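Gene product PA4716 (Pseudomonas aeruginosa, PDB 1U0K) is of unproven function but probably works as an isomerase of the PhzF family, whose fold resembles that of diaminopimelate epimerase. Local coordinates at residues A[7-12]-A[44-49]; A[11-16]-A[218-223]; A[19-24]-A[75-80]. All coordinates share one frame; numbering follows the deposited sequence.

Contact 1. Residues A[7-12]-A[44-49]; sequences YWQLDV and LRQFES
Tyr7 turns its ring toward Leu44 through a chi1 of 70°, which places CG between the backbone N and the carbonyl carbon, while two residues on Gln9 sends CG away from its backbone N (chi1 177°) and then bends at chi2 to carry its amide to Gln46. Two kinds of contact result. In the apolar one, Leu44 lies over one face of the phenol: its CD1 methyl lies over the middle of the ring, 3.7 Å from the centroid of the Tyr7 ring, a CH-pi contact, and its other methyl, CD2, reaches the hydroxyl end, 3.6 Å from Tyr7 OH. In the polar one, the glutamines approach from opposite directions with their amide planes strongly tilted against each other. Gln9 NE2 donates to Gln46 OE1 over 3.1 Å, with a nearly straight N-H...O angle of 166°. The acceptor lies close to the amide plane of Gln9, but the donor stands well above the carbonyl plane of Gln46 and is not on a lone pair. A weak bond from Gln46 NE2 to Leu44 O, 3.4 Å, ties the same amide to the last turn of helix 34-44, just before Arg45 leaves helical geometry with positive phi. The second subunit completes the network: Glu43 of that subunit accepts from Gln9 NE2 through OE2 and from Gln46 NE2 through its backbone O. As a worked example of buried amides at a dimer interface, the contact joins strand 6-12 to the turn leading into strand 48-54, which carries Glu48, the predicted active-site residue. Each NE2 has two acceptors, one of those of Gln46 being weak, which probably limits rotation of the buried amide pair and ties it to Glu43 of the second subunit.

Contact 2. Residues A[11-16]-A[218-223]; sequences DVFAER and DVATGS
Phe13 and Ala220 supply the apolar side of this contact. The methyl CB of Ala220 comes to 3.5 Å from Phe13 CD1, approaching the ring obliquely, and the neighbouring Phe13 CE1 lies 3.9 Å from Ala220 O. Phe13 CE1 is also 4.3 Å from Gly222 N, so the phenyl rests against the turn that opens helix 222-234. Phe13 itself has a positive phi of 62°, a break from the extended strand before it. Val12 adds packing from within the segment, its CG1 lying 3.9 Å above one face of the phenyl, toward the rim. Leu80 and Leu258 also touch the Phe13 side chain.

No hydrogen bond passes between the two segments; the polar bonds described here belong to 218-223. Thr221 OG1 donates to Asp218 OD2 over a short 2.6 Å, meeting the carboxylate on its anti side and 32° out of its plane. Thr221 holds the N-cap position of the helix, yet its side chain makes no capping bond, being turned back to Asp218 instead. Gln248 NE2 reaches the same hydroxyl, while Asn21 ND2 bonds to both Ala220 O and Asp218 OD1.

In the diaminopimelate epimerase clan the active site typically lies in a cleft near the N-terminal ends of two helices, and this turn, with the CA of Gly222 about 7 Å from the nearest side-chain atom of Glu48, is consistent with that plan. The chemistry separates neatly: the Phe13 ring meets the turn through van der Waals contacts, whereas the turn's polar network, completed by Gln248 and Asn21, should hold it rigid in buried surroundings.

Contact 3. Residues A[19-24]-A[75-80]; sequences TGNGLA and AGHPLL
Leu23 and Pro78 form the closely packed part of this buried contact. With CG swung away from its backbone N (chi1 173°), Leu23 drives both methyls onto the first turn of helix 78-90, crossing the proline roughly at a right angle. Leu23 CD1 rests 3.8 Å from Pro78 CB, and CD2 lies 3.8 Å from Pro78 CA, so one branch covers the pyrrolidine ring and the other the backbone. Pro78 CD in turn lies over the centre of the His77 ring, 3.4 Å above its plane. A backbone bond of 3.0 Å from Leu79 N to Gly76 O tightens the turn around this pair.

The other end is looser in its bonding. Asn21 ND2 comes within 3.2 Å of His77 NE2, with amide and imidazole planes only 17° apart, yet the angle is poor and no hydrogen bond forms. Asn21 ND2 bonds instead to Ala220 O and to Asp218 OD1, and His77 ND1 has a weak hydrogen bond with Gly222 N. A chi1 of 72° brings the imidazole to this meeting point, where its side chain also touches Glu48, the predicted active-site residue.

Strand 21-26 is thus joined to the start of helix 78-90 by apolar packing, while the polar groups nearby make their hydrogen bonds to 218-223. Because Asn21 spends its donors on that turn, its amide is held beside the imidazole without binding it; Pro78 over one face, contacts with Phe13 and Glu48 and the weak bond to Gly222 together place His77.

Overall arrangement
From the N terminus, strand 6-12 opens two of the three loops. Contact 1 closes the shorter one at 44-49, after the chain has run through strand 21-26 and helix 34-44. Contact 2, starting from the end of the same strand, closes a loop of 201 residues at the head of helix 222-234. Contact 3 begins on strand 21-26, inside the first loop, and ends at 75-80 beyond it, so it crosses contact 1 while lying nested within contact 2. Strands 6-12 and 21-26 pair antiparallel, and 21-26 runs parallel to 48-54; together the contacts bring both helix starts and Glu48 to one place.

Contact 1. Residues A[7-12]-A[44-49]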
loop_
_atom_site.group_PDB
_atom_site.type_symbol
_atom_site.label_atom_id
_atom_site.label_comp_id
_atom_site.label_asym_id
_atom_site.label_seq_id
_atom_site.Cartn_x
_atom_site.Cartn_y
_atom_site.Cartn_z
ATOM N N TYR A 7 -13.807 -0.799 -11.023
ATOM C CA TYR A 7 -13.503 -1.392 -9.736
ATOM C C TYR A 7 -14.169 -0.583 -8.638
ATOM O O TYR A 7 -14.662 0.538 -8.868
ATOM C CB TYR A 7 -11.996 -1.549 -9.516
ATOM C CG TYR A 7 -11.242 -0.261 -9.308
ATOM C CD1 TYR A 7 -11.194 0.340 -8.074
ATOM C CD2 TYR A 7 -10.598 0.358 -10.370
ATOM C CE1 TYR A 7 -10.498 1.534 -7.878
ATOM C CE2 TYR A 7 -9.885 1.549 -10.184
ATOM C CZ TYR A 7 -9.858 2.130 -8.940
ATOM O OH TYR A 7 -9.186 3.318 -8.732
ATOM N N TRP A 8 -14.213 -1.159 -7.453
ATOM C CA TRP A 8 -14.898 -0.563 -6.319
ATOM C C TRP A 8 -14.022 -0.628 -5.095
ATOM O O TRP A 8 -13.391 -1.646 -4.858
ATOM C CB TRP A 8 -16.201 -1.298 -6.026
ATOM C CG TRP A 8 -17.098 -1.465 -7.208
ATOM C CD1 TRP A 8 -16.907 -2.289 -8.293
ATOM C CD2 TRP A 8 -18.354 -0.813 -7.428
ATOM N NE1 TRP A 8 -17.960 -2.174 -9.163
ATOM C CE2 TRP A 8 -18.862 -1.281 -8.656
ATOM C CE3 TRP A 8 -19.108 0.124 -6.703
ATOM C CZ2 TRP A 8 -20.086 -0.843 -9.176
ATOM C CZ3 TRP A 8 -20.312 0.551 -7.223
ATOM C CH2 TRP A 8 -20.789 0.063 -8.439
ATOM N N GLN A 9 -14.024 0.438 -4.302
ATOM C CA GLN A 9 -13.322 0.500 -3.034
ATOM C C GLN A 9 -14.324 0.249 -1.923
ATOM O O GLN A 9 -15.329 0.927 -1.830
ATOM C CB GLN A 9 -12.653 1.878 -2.859
ATOM C CG GLN A 9 -11.948 2.080 -1.534
ATOM C CD GLN A 9 -10.760 1.162 -1.327
ATOM O OE1 GLN A 9 -10.185 0.646 -2.290
ATOM N NE2 GLN A 9 -10.396 0.948 -0.069
ATOM N N LEU A 10 -14.067 -0.780 -1.124
ATOM C CA LEU A 10 -14.930 -1.192 -0.023
ATOM C C LEU A 10 -14.120 -1.278 1.257
ATOM O O LEU A 10 -12.910 -1.442 1.215
ATOM C CB LEU A 10 -15.510 -2.590 -0.296
ATOM C CG LEU A 10 -16.704 -2.716 -1.235
ATOM C CD1 LEU A 10 -16.385 -2.319 -2.638
ATOM C CD2 LEU A 10 -17.215 -4.147 -1.208
ATOM N N ASP A 11 -14.803 -1.211 2.390
ATOM C CA ASP A 11 -14.211 -1.593 3.667
ATOM C C ASP A 11 -14.931 -2.799 4.229
ATOM O O ASP A 11 -16.156 -2.822 4.279
ATOM C CB ASP A 11 -14.324 -0.457 4.664
ATOM C CG ASP A 11 -13.406 0.674 4.347
ATOM O OD1 ASP A 11 -12.296 0.427 3.813
ATOM O OD2 ASP A 11 -13.716 1.849 4.592
ATOM N N VAL A 12 -14.158 -3.785 4.672
ATOM C CA VAL A 12 -14.700 -5.019 5.234
ATOM C C VAL A 12 -14.374 -5.077 6.732
ATOM O O VAL A 12 -13.296 -4.638 7.163
ATOM C CB VAL A 12 -14.118 -6.249 4.514
ATOM C CG1 VAL A 12 -14.755 -7.547 5.045
ATOM C CG2 VAL A 12 -14.311 -6.138 2.996
ATOM N N LEU A 44 -3.564 -0.394 -6.955
ATOM C CA LEU A 44 -4.530 0.097 -5.986
ATOM C C LEU A 44 -4.030 0.033 -4.547
ATOM O O LEU A 44 -4.560 0.730 -3.685
ATOM C CB LEU A 44 -5.853 -0.640 -6.154
ATOM C CG LEU A 44 -6.502 -0.431 -7.525
ATOM C CD1 LEU A 44 -7.873 -1.073 -7.567
ATOM C CD2 LEU A 44 -6.565 1.064 -7.887
ATOM N N ARG A 45 -3.014 -0.793 -4.282
ATOM C CA ARG A 45 -2.298 -0.849 -2.996
ATOM C C ARG A 45 -3.142 -1.236 -1.784
ATOM O O ARG A 45 -2.712 -1.074 -0.640
ATOM C CB ARG A 45 -1.532 0.457 -2.759
ATOM C CG ARG A 45 -0.516 0.701 -3.843
ATOM C CD ARG A 45 0.040 2.083 -3.832
ATOM N NE ARG A 45 0.813 2.349 -2.630
ATOM C CZ ARG A 45 2.113 2.145 -2.501
ATOM N NH1 ARG A 45 2.808 1.618 -3.497
ATOM N NH2 ARG A 45 2.721 2.468 -1.362
ATOM N N GLN A 46 -4.327 -1.787 -2.023
ATOM C CA GLN A 46 -5.079 -2.412 -0.957
ATOM C C GLN A 46 -4.389 -3.734 -0.618
ATOM O O GLN A 46 -3.757 -4.332 -1.493
ATOM C CB GLN A 46 -6.530 -2.621 -1.399
ATOM C CG GLN A 46 -7.185 -1.333 -1.861
ATOM C CD GLN A 46 -7.230 -0.279 -0.759
ATOM O OE1 GLN A 46 -7.749 -0.540 0.323
ATOM N NE2 GLN A 46 -6.678 0.910 -1.033
ATOM N N PHE A 47 -4.476 -4.161 0.627
ATOM C CA PHE A 47 -3.746 -5.351 1.080
ATOM C C PHE A 47 -4.103 -6.533 0.168
ATOM O O PHE A 47 -3.237 -7.324 -0.188
ATOM C CB PHE A 47 -4.030 -5.670 2.548
ATOM C CG PHE A 47 -3.007 -6.582 3.190
ATOM C CD1 PHE A 47 -1.947 -6.060 3.934
ATOM C CD2 PHE A 47 -3.101 -7.958 3.050
ATOM C CE1 PHE A 47 -1.005 -6.905 4.533
ATOM C CE2 PHE A 47 -2.152 -8.805 3.640
ATOM C CZ PHE A 47 -1.113 -8.278 4.373
ATOM N N GLU A 48 -5.372 -6.631 -0.198
ATOM C CA GLU A 48 -5.820 -7.553 -1.243
ATOM C C GLU A 48 -6.761 -6.857 -2.215
ATOM O O GLU A 48 -7.470 -5.920 -1.837
ATOM C CB GLU A 48 -6.526 -8.761 -0.622
ATOM C CG GLU A 48 -5.580 -9.663 0.139
ATOM C CD GLU A 48 -6.246 -10.870 0.751
ATOM O OE1 GLU A 48 -7.003 -10.712 1.720
ATOM O OE2 GLU A 48 -5.987 -11.994 0.271
ATOM N N SER A 49 -6.705 -7.289 -3.473
ATOM C CA SER A 49 -7.746 -7.018 -4.470
ATOM C C SER A 49 -8.364 -8.354 -4.886
ATOM O O SER A 49 -7.695 -9.381 -4.890
ATOM C CB SER A 49 -7.201 -6.306 -5.709
ATOM O OG SER A 49 -6.843 -4.955 -5.444
#

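Contact 2. Residues A[11-16]-A[218-223]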
loop_
_atom_site.group_PDB
_atom_site.type_symbol
_atom_site.label_atom_id
_atom_site.label_comp_id
_atom_site.label_asym_id
_atom_site.label_seq_id
_atom_site.Cartn_x
_atom_site.Cartn_y
_atom_site.Cartn_z
ATOM N N ASP A 11 -14.803 -1.211 2.390
ATOM C CA ASP A 11 -14.211 -1.593 3.667
ATOM C C ASP A 11 -14.931 -2.799 4.229
ATOM O O ASP A 11 -16.156 -2.822 4.279
ATOM C CB ASP A 11 -14.324 -0.457 4.664
ATOM C CG ASP A 11 -13.406 0.674 4.347
ATOM O OD1 ASP A 11 -12.296 0.427 3.813
ATOM O OD2 ASP A 11 -13.716 1.849 4.592
ATOM N N VAL A 12 -14.158 -3.785 4.672
ATOM C CA VAL A 12 -14.700 -5.019 5.234
ATOM C C VAL A 12 -14.374 -5.077 6.732
ATOM O O VAL A 12 -13.296 -4.638 7.163
ATOM C CB VAL A 12 -14.118 -6.249 4.514
ATOM C CG1 VAL A 12 -14.755 -7.547 5.045
ATOM C CG2 VAL A 12 -14.311 -6.138 2.996
ATOM N N PHE A 13 -15.306 -5.631 7.505
ATOM C CA PHE A 13 -15.282 -5.566 8.976
ATOM C C PHE A 13 -15.364 -4.110 9.437
ATOM O O PHE A 13 -14.589 -3.652 10.288
ATOM C CB PHE A 13 -14.057 -6.275 9.555
ATOM C CG PHE A 13 -13.919 -7.715 9.118
ATOM C CD1 PHE A 13 -12.811 -8.132 8.394
ATOM C CD2 PHE A 13 -14.887 -8.652 9.442
ATOM C CE1 PHE A 13 -12.666 -9.445 8.000
ATOM C CE2 PHE A 13 -14.748 -9.981 9.046
ATOM C CZ PHE A 13 -13.639 -10.376 8.327
ATOM N N ALA A 14 -16.341 -3.405 8.875
ATOM C CA ALA A 14 -16.473 -1.957 8.995
ATOM C C ALA A 14 -17.944 -1.588 9.121
ATOM O O ALA A 14 -18.737 -1.822 8.210
ATOM C CB ALA A 14 -15.850 -1.272 7.760
ATOM N N GLU A 15 -18.321 -1.013 10.262
ATOM C CA GLU A 15 -19.684 -0.541 10.449
ATOM C C GLU A 15 -19.861 0.896 9.969
ATOM O O GLU A 15 -20.988 1.344 9.791
ATOM C CB GLU A 15 -20.118 -0.700 11.908
ATOM C CG GLU A 15 -20.031 -2.150 12.359
ATOM C CD GLU A 15 -20.750 -2.466 13.654
ATOM O OE1 GLU A 15 -20.209 -3.293 14.430
ATOM O OE2 GLU A 15 -21.854 -1.929 13.892
ATOM N N ARG A 16 -18.749 1.604 9.764
ATOM C CA ARG A 16 -18.748 2.926 9.136
ATOM C C ARG A 16 -17.661 3.000 8.063
ATOM O O ARG A 16 -16.681 2.275 8.128
ATOM C CB ARG A 16 -18.461 4.006 10.175
ATOM C CG ARG A 16 -19.554 4.209 11.194
ATOM C CD ARG A 16 -19.287 5.385 12.114
ATOM N NE ARG A 16 -17.947 5.316 12.689
ATOM C CZ ARG A 16 -17.621 4.618 13.774
ATOM N NH1 ARG A 16 -18.532 3.919 14.440
ATOM N NH2 ARG A 16 -16.366 4.626 14.202
ATOM N N ASP A 218 -1.686 -6.496 8.427
ATOM C CA ASP A 218 -3.043 -6.620 7.911
ATOM C C ASP A 218 -4.007 -6.182 9.004
ATOM O O ASP A 218 -3.831 -6.549 10.160
ATOM C CB ASP A 218 -3.310 -8.073 7.495
ATOM C CG ASP A 218 -4.544 -8.236 6.602
ATOM O OD1 ASP A 218 -4.985 -7.270 5.937
ATOM O OD2 ASP A 218 -5.127 -9.339 6.491
ATOM N N VAL A 219 -5.015 -5.405 8.628
ATOM C CA VAL A 219 -6.006 -4.870 9.564
ATOM C C VAL A 219 -6.890 -5.981 10.150
ATOM O O VAL A 219 -7.130 -6.019 11.352
ATOM C CB VAL A 219 -6.898 -3.807 8.877
ATOM C CG1 VAL A 219 -8.033 -3.356 9.790
ATOM C CG2 VAL A 219 -6.054 -2.603 8.415
ATOM N N ALA A 220 -7.384 -6.874 9.293
ATOM C CA ALA A 220 -8.355 -7.885 9.707
ATOM C C ALA A 220 -8.386 -9.023 8.690
ATOM O O ALA A 220 -8.843 -8.830 7.568
ATOM C CB ALA A 220 -9.734 -7.262 9.853
ATOM N N THR A 221 -7.924 -10.204 9.105
ATOM C CA THR A 221 -7.599 -11.298 8.198
ATOM C C THR A 221 -8.664 -12.393 8.249
ATOM O O THR A 221 -8.651 -13.241 9.140
ATOM C CB THR A 221 -6.218 -11.872 8.585
ATOM O OG1 THR A 221 -5.260 -10.804 8.682
ATOM C CG2 THR A 221 -5.652 -12.780 7.514
ATOM N N GLY A 222 -9.580 -12.381 7.287
ATOM C CA GLY A 222 -10.649 -13.366 7.244
ATOM C C GLY A 222 -10.154 -14.790 7.046
ATOM O O GLY A 222 -10.790 -15.745 7.516
ATOM N N SER A 223 -9.020 -14.940 6.365
ATOM C CA SER A 223 -8.462 -16.260 6.077
ATOM C C SER A 223 -7.858 -16.904 7.333
ATOM O O SER A 223 -7.731 -18.130 7.387
ATOM C CB SER A 223 -7.434 -16.205 4.939
ATOM O OG SER A 223 -6.426 -15.236 5.177
#

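Contact 3. Residues A[19-24]-A[75-80]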
loop_
_atom_site.group_PDB
_atom_site.type_symbol
_atom_site.label_atom_id
_atom_site.label_comp_id
_atom_site.label_asym_id
_atom_site.label_seq_id
_atom_site.Cartn_x
_atom_site.Cartn_y
_atom_site.Cartn_z
ATOM N N THR A 19 -13.106 2.786 7.978
ATOM C CA THR A 19 -12.657 1.923 9.065
ATOM C C THR A 19 -12.487 0.508 8.514
ATOM O O THR A 19 -12.785 0.252 7.353
ATOM C CB THR A 19 -13.675 1.907 10.232
ATOM O OG1 THR A 19 -14.907 1.298 9.815
ATOM C CG2 THR A 19 -14.074 3.309 10.654
ATOM N N GLY A 20 -12.029 -0.416 9.350
ATOM C CA GLY A 20 -11.892 -1.795 8.928
ATOM C C GLY A 20 -10.837 -1.970 7.854
ATOM O O GLY A 20 -9.907 -1.175 7.731
ATOM N N ASN A 21 -10.988 -3.019 7.054
ATOM C CA ASN A 21 -9.982 -3.393 6.076
ATOM C C ASN A 21 -10.373 -2.997 4.648
ATOM O O ASN A 21 -11.341 -3.513 4.122
ATOM C CB ASN A 21 -9.734 -4.908 6.140
ATOM C CG ASN A 21 -8.352 -5.290 5.674
ATOM O OD1 ASN A 21 -7.639 -4.480 5.074
ATOM N ND2 ASN A 21 -7.937 -6.527 5.974
ATOM N N GLY A 22 -9.598 -2.118 4.020
ATOM C CA GLY A 22 -9.876 -1.688 2.667
ATOM C C GLY A 22 -9.629 -2.792 1.665
ATOM O O GLY A 22 -8.720 -3.613 1.815
ATOM N N LEU A 23 -10.449 -2.793 0.622
ATOM C CA LEU A 23 -10.447 -3.826 -0.411
ATOM C C LEU A 23 -10.863 -3.230 -1.736
ATOM O O LEU A 23 -11.841 -2.477 -1.782
ATOM C CB LEU A 23 -11.474 -4.889 -0.039
ATOM C CG LEU A 23 -11.780 -5.997 -1.042
ATOM C CD1 LEU A 23 -10.632 -6.980 -1.109
ATOM C CD2 LEU A 23 -13.074 -6.697 -0.658
ATOM N N ALA A 24 -10.180 -3.601 -2.823
ATOM C CA ALA A 24 -10.654 -3.297 -4.169
ATOM C C ALA A 24 -11.301 -4.531 -4.789
ATOM O O ALA A 24 -10.770 -5.636 -4.684
ATOM C CB ALA A 24 -9.545 -2.805 -5.053
ATOM N N ALA A 75 -10.013 -19.091 0.747
ATOM C CA ALA A 75 -11.122 -18.410 1.409
ATOM C C ALA A 75 -10.608 -17.282 2.309
ATOM O O ALA A 75 -9.721 -17.514 3.129
ATOM C CB ALA A 75 -11.944 -19.416 2.224
ATOM N N GLY A 76 -11.142 -16.070 2.125
ATOM C CA GLY A 76 -10.742 -14.896 2.910
ATOM C C GLY A 76 -11.791 -13.789 2.876
ATOM O O GLY A 76 -12.780 -13.914 2.148
ATOM N N HIS A 77 -11.564 -12.696 3.618
ATOM C CA HIS A 77 -12.484 -11.542 3.659
ATOM C C HIS A 77 -12.704 -10.731 2.338
ATOM O O HIS A 77 -13.681 -9.990 2.243
ATOM C CB HIS A 77 -12.086 -10.570 4.767
ATOM C CG HIS A 77 -10.842 -9.819 4.451
ATOM N ND1 HIS A 77 -9.592 -10.392 4.540
ATOM C CD2 HIS A 77 -10.654 -8.576 3.955
ATOM C CE1 HIS A 77 -8.687 -9.522 4.134
ATOM N NE2 HIS A 77 -9.305 -8.415 3.771
ATOM N N PRO A 78 -11.832 -10.818 1.335
ATOM C CA PRO A 78 -12.219 -10.309 0.011
ATOM C C PRO A 78 -13.526 -10.924 -0.483
ATOM O O PRO A 78 -14.257 -10.272 -1.218
ATOM C CB PRO A 78 -11.043 -10.711 -0.874
ATOM C CG PRO A 78 -9.896 -10.673 0.057
ATOM C CD PRO A 78 -10.440 -11.311 1.317
ATOM N N LEU A 79 -13.832 -12.152 -0.075
ATOM C CA LEU A 79 -15.084 -12.791 -0.474
ATOM C C LEU A 79 -16.300 -12.105 0.162
ATOM O O LEU A 79 -17.320 -11.961 -0.502
ATOM C CB LEU A 79 -15.083 -14.299 -0.166
ATOM C CG LEU A 79 -14.000 -15.176 -0.807
ATOM C CD1 LEU A 79 -14.213 -16.642 -0.408
ATOM C CD2 LEU A 79 -13.938 -15.097 -2.307
ATOM N N LEU A 80 -16.179 -11.658 1.409
ATOM C CA LEU A 80 -17.235 -10.895 2.067
ATOM C C LEU A 80 -17.529 -9.603 1.321
ATOM O O LEU A 80 -18.691 -9.252 1.111
ATOM C CB LEU A 80 -16.847 -10.552 3.500
ATOM C CG LEU A 80 -16.663 -11.747 4.426
ATOM C CD1 LEU A 80 -16.323 -11.228 5.817
ATOM C CD2 LEU A 80 -17.890 -12.657 4.438
#